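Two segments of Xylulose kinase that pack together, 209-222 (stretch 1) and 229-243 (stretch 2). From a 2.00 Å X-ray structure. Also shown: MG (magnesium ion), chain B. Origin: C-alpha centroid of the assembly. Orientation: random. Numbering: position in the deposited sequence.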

# COMPACT_ATOMS: atom_id res chain seq x y z
N SER A 209 14.86 -0.96 -12.54
CA SER A 209 16.04 -1.71 -12.92
C SER A 209 16.07 -3.13 -12.37
O SER A 209 16.98 -3.90 -12.65
CB SER A 209 17.32 -0.96 -12.53
OG SER A 209 17.36 -0.70 -11.14
N ASN A 210 15.06 -3.48 -11.58
CA ASN A 210 15.07 -4.75 -10.85
C ASN A 210 16.36 -4.97 -10.05
O ASN A 210 16.98 -6.03 -10.13
CB ASN A 210 14.80 -5.94 -11.79
CG ASN A 210 14.51 -7.22 -11.04
OD1 ASN A 210 13.88 -7.21 -9.98
ND2 ASN A 210 14.96 -8.35 -11.59
N GLU A 211 16.75 -3.95 -9.29
CA GLU A 211 17.97 -4.02 -8.49
C GLU A 211 17.71 -3.69 -7.04
O GLU A 211 17.14 -2.63 -6.71
CB GLU A 211 19.02 -3.02 -9.01
CG GLU A 211 19.28 -3.06 -10.50
CD GLU A 211 20.31 -4.11 -10.89
OE1 GLU A 211 21.10 -3.84 -11.82
OE2 GLU A 211 20.33 -5.19 -10.26
N TYR A 212 18.18 -4.57 -6.16
CA TYR A 212 18.35 -4.19 -4.76
C TYR A 212 19.54 -3.24 -4.62
O TYR A 212 20.59 -3.45 -5.23
CB TYR A 212 18.60 -5.42 -3.89
CG TYR A 212 17.35 -6.21 -3.56
CD1 TYR A 212 16.28 -5.63 -2.91
CD2 TYR A 212 17.26 -7.56 -3.89
CE1 TYR A 212 15.14 -6.36 -2.61
CE2 TYR A 212 16.12 -8.29 -3.59
CZ TYR A 212 15.07 -7.69 -2.95
OH TYR A 212 13.94 -8.43 -2.64
N ARG A 213 19.35 -2.18 -3.82
CA ARG A 213 20.38 -1.20 -3.55
C ARG A 213 21.02 -1.53 -2.19
O ARG A 213 20.66 -0.96 -1.16
CB ARG A 213 19.77 0.20 -3.54
CG ARG A 213 19.35 0.69 -4.92
CD ARG A 213 20.58 1.03 -5.77
NE ARG A 213 21.45 2.01 -5.11
CZ ARG A 213 21.38 3.33 -5.28
NH1 ARG A 213 20.49 3.85 -6.13
NH2 ARG A 213 22.20 4.13 -4.63
N ARG A 214 21.96 -2.46 -2.21
CA ARG A 214 22.59 -2.92 -0.98
C ARG A 214 23.44 -1.84 -0.34
O ARG A 214 23.74 -1.90 0.84
CB ARG A 214 23.40 -4.20 -1.25
CG ARG A 214 22.51 -5.43 -1.50
CD ARG A 214 23.31 -6.62 -2.01
NE ARG A 214 22.43 -7.75 -2.32
CZ ARG A 214 22.04 -8.66 -1.43
NH1 ARG A 214 22.44 -8.58 -0.16
NH2 ARG A 214 21.21 -9.63 -1.79
N ASP A 215 23.84 -0.84 -1.14
CA ASP A 215 24.56 0.32 -0.61
C ASP A 215 23.69 1.18 0.33
O ASP A 215 24.21 1.80 1.26
CB ASP A 215 25.12 1.19 -1.74
CG ASP A 215 24.04 1.67 -2.71
OD1 ASP A 215 23.21 0.85 -3.16
OD2 ASP A 215 24.04 2.87 -3.04
N LEU A 216 22.39 1.23 0.07
CA LEU A 216 21.49 2.00 0.92
C LEU A 216 21.27 1.25 2.23
O LEU A 216 21.01 1.86 3.27
CB LEU A 216 20.17 2.30 0.21
CG LEU A 216 20.37 3.09 -1.09
CD1 LEU A 216 19.06 3.23 -1.87
CD2 LEU A 216 20.95 4.45 -0.78
N ILE A 217 21.38 -0.07 2.19
CA ILE A 217 21.33 -0.87 3.42
C ILE A 217 22.61 -0.65 4.23
O ILE A 217 22.54 -0.32 5.41
CB ILE A 217 21.10 -2.38 3.13
CG1 ILE A 217 19.73 -2.60 2.48
CG2 ILE A 217 21.23 -3.17 4.42
CD1 ILE A 217 19.48 -4.03 1.97
N ALA A 218 23.77 -0.82 3.60
CA ALA A 218 25.05 -0.51 4.25
C ALA A 218 24.98 0.86 4.91
O ALA A 218 25.50 1.07 6.00
CB ALA A 218 26.21 -0.56 3.23
N MSE A 219 24.34 1.80 4.23
CA MSE A 219 24.30 3.18 4.70
C MSE A 219 23.71 3.27 6.10
O MSE A 219 24.16 4.08 6.92
CB MSE A 219 23.51 4.05 3.73
CG MSE A 219 23.00 5.36 4.31
SE MSE A 219 21.98 6.37 2.96
CE MSE A 219 23.38 6.67 1.63
N VAL A 220 22.70 2.44 6.39
CA VAL A 220 22.07 2.48 7.71
C VAL A 220 22.73 1.55 8.74
O VAL A 220 22.58 1.76 9.94
CB VAL A 220 20.54 2.22 7.65
CG1 VAL A 220 19.91 3.10 6.58
CG2 VAL A 220 20.23 0.73 7.40
N LEU A 221 23.46 0.54 8.26
CA LEU A 221 24.19 -0.37 9.13
C LEU A 221 25.46 0.27 9.69
O LEU A 221 26.01 -0.17 10.71
CB LEU A 221 24.56 -1.66 8.38
CG LEU A 221 23.39 -2.57 8.00
CD1 LEU A 221 23.85 -3.81 7.23
CD2 LEU A 221 22.54 -2.96 9.23
N GLU A 222 25.93 1.30 9.00
CA GLU A 222 27.19 1.96 9.35
C GLU A 222 27.21 2.41 10.80
O GLU A 222 28.24 2.31 11.47
CB GLU A 222 27.43 3.15 8.42
CG GLU A 222 28.77 3.85 8.54
CD GLU A 222 29.12 4.57 7.24
OE1 GLU A 222 29.36 3.89 6.21
OE2 GLU A 222 29.14 5.81 7.24
MG MG B . 15.55 -16.71 -2.96
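Stretch 2 229-243: AAQSHAEAIVLPTVL

Stretch 2 enters as a helix, residues 229-236, leaves helical geometry at Ile237, runs extended through Pro240 and becomes a strand from Thr241. It meets stretch 1 in reverse order: its helix packs on helix 214-222, and its later residues reach back to Tyr212 and Asn210. The helix axes approach to 8.0 Å, with their N-to-C directions 133° apart, and the backbones are nearest at Ala218 and Ala230, CA to CA 4.9 Å. Small side chains permit this closeness. Ala230 CB lies 3.6 Å from Ala218 O and 3.8 Å from Leu221 CB, while Ala234 fits as a knob among Arg214, Ile217, Ala218 and Leu221, its CB 3.9 Å from Ala218 CB and 4.0 Å from Ile217 CG2. Beyond the helix, Ile237 CD1 sits 4.1 Å from Leu221 CD1. Arg214 NH1 donates to Ala234 O and Ile237 O, both at 2.8 Å, tying the side chain to the backbone where the helix ends. Leu239 CD1 covers one face of the Tyr212 ring, 3.4 Å from Tyr212 CG, and one face of the Arg214 guanidinium, 3.7 Å from Arg214 NH2. Tyr212 OH donates to Pro240 O at 2.6 Å and lies 3.4 Å from Val242 CG2. Finally, water 1 links Asn210 ND2 (3.1 Å) to Val242 O (2.6 Å).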

# COMPACT_ATOMS: atom_id res chain seq x y z
N ALA A 229 32.66 -2.86 7.47
CA ALA A 229 31.89 -3.96 8.05
C ALA A 229 30.44 -3.88 7.59
O ALA A 229 29.83 -4.90 7.27
CB ALA A 229 31.99 -3.96 9.58
N ALA A 230 29.90 -2.66 7.53
CA ALA A 230 28.52 -2.46 7.10
C ALA A 230 28.36 -2.87 5.65
O ALA A 230 27.36 -3.51 5.27
CB ALA A 230 28.10 -1.00 7.31
N GLN A 231 29.34 -2.51 4.82
CA GLN A 231 29.39 -2.92 3.43
C GLN A 231 29.39 -4.46 3.29
O GLN A 231 28.65 -5.03 2.49
CB GLN A 231 30.62 -2.31 2.74
CG GLN A 231 30.86 -2.76 1.29
CD GLN A 231 32.08 -2.06 0.64
OE1 GLN A 231 31.92 -1.28 -0.31
NE2 GLN A 231 33.28 -2.32 1.17
N SER A 232 30.22 -5.13 4.09
CA SER A 232 30.31 -6.58 4.06
C SER A 232 28.98 -7.22 4.46
O SER A 232 28.51 -8.17 3.83
CB SER A 232 31.42 -7.06 4.98
OG SER A 232 32.66 -6.46 4.66
N HIS A 233 28.39 -6.71 5.53
CA HIS A 233 27.11 -7.21 6.04
C HIS A 233 26.04 -7.09 4.95
O HIS A 233 25.35 -8.05 4.64
CB HIS A 233 26.70 -6.41 7.27
CG HIS A 233 25.69 -7.09 8.14
ND1 HIS A 233 25.02 -8.24 7.77
CD2 HIS A 233 25.21 -6.76 9.37
CE1 HIS A 233 24.18 -8.59 8.73
NE2 HIS A 233 24.28 -7.71 9.71
N ALA A 234 25.91 -5.91 4.36
CA ALA A 234 24.85 -5.66 3.39
C ALA A 234 24.97 -6.55 2.15
O ALA A 234 23.97 -6.92 1.54
CB ALA A 234 24.79 -4.17 3.00
N GLU A 235 26.21 -6.91 1.80
CA GLU A 235 26.45 -7.88 0.74
C GLU A 235 26.06 -9.28 1.17
O GLU A 235 25.55 -10.05 0.36
CB GLU A 235 27.93 -7.90 0.32
CG GLU A 235 28.32 -6.69 -0.52
CD GLU A 235 27.37 -6.45 -1.69
OE1 GLU A 235 27.17 -7.37 -2.51
OE2 GLU A 235 26.81 -5.34 -1.78
N ALA A 236 26.32 -9.62 2.42
CA ALA A 236 26.08 -10.99 2.88
C ALA A 236 24.59 -11.30 3.14
O ALA A 236 24.19 -12.45 3.13
CB ALA A 236 26.91 -11.27 4.13
N ILE A 237 23.79 -10.27 3.37
CA ILE A 237 22.38 -10.44 3.76
C ILE A 237 21.54 -11.07 2.64
O ILE A 237 21.66 -10.69 1.48
CB ILE A 237 21.76 -9.09 4.20
CG1 ILE A 237 22.25 -8.73 5.61
CG2 ILE A 237 20.22 -9.14 4.17
CD1 ILE A 237 22.04 -7.26 5.97
N VAL A 238 20.71 -12.06 2.99
CA VAL A 238 19.84 -12.68 2.00
C VAL A 238 18.59 -11.81 1.87
O VAL A 238 17.99 -11.47 2.88
CB VAL A 238 19.44 -14.13 2.38
CG1 VAL A 238 18.40 -14.67 1.40
CG2 VAL A 238 20.67 -15.04 2.42
N LEU A 239 18.25 -11.43 0.64
CA LEU A 239 17.07 -10.64 0.33
C LEU A 239 16.19 -11.51 -0.56
O LEU A 239 16.70 -12.32 -1.32
CB LEU A 239 17.45 -9.34 -0.41
CG LEU A 239 18.40 -8.38 0.32
CD1 LEU A 239 18.75 -7.14 -0.55
CD2 LEU A 239 17.85 -7.96 1.67
N PRO A 240 14.86 -11.39 -0.46
CA PRO A 240 14.05 -12.30 -1.29
C PRO A 240 14.21 -12.09 -2.80
O PRO A 240 14.27 -10.95 -3.26
CB PRO A 240 12.61 -12.03 -0.84
CG PRO A 240 12.75 -11.39 0.54
CD PRO A 240 14.04 -10.62 0.50
N THR A 241 14.29 -13.19 -3.54
CA THR A 241 14.30 -13.17 -4.99
C THR A 241 13.02 -12.55 -5.48
O THR A 241 11.93 -13.02 -5.16
CB THR A 241 14.34 -14.60 -5.58
OG1 THR A 241 15.44 -15.30 -5.02
CG2 THR A 241 14.51 -14.55 -7.09
N VAL A 242 13.16 -11.52 -6.30
CA VAL A 242 12.01 -10.79 -6.80
C VAL A 242 11.45 -11.52 -8.03
O VAL A 242 12.09 -11.59 -9.08
CB VAL A 242 12.37 -9.33 -7.11
CG1 VAL A 242 11.14 -8.58 -7.65
CG2 VAL A 242 12.90 -8.66 -5.85
N LEU A 243 10.25 -12.08 -7.89
CA LEU A 243 9.67 -12.85 -8.99
C LEU A 243 8.89 -11.95 -9.93
O LEU A 243 8.37 -10.91 -9.52
CB LEU A 243 8.76 -13.96 -8.47
CG LEU A 243 9.40 -14.99 -7.55
CD1 LEU A 243 8.35 -16.00 -7.09
CD2 LEU A 243 10.56 -15.69 -8.25
O HOH W 1 14.42 -10.91 -9.97
O HOH W 2 20.04 -12.26 -1.59
O HOH W 3 16.54 -15.16 -1.56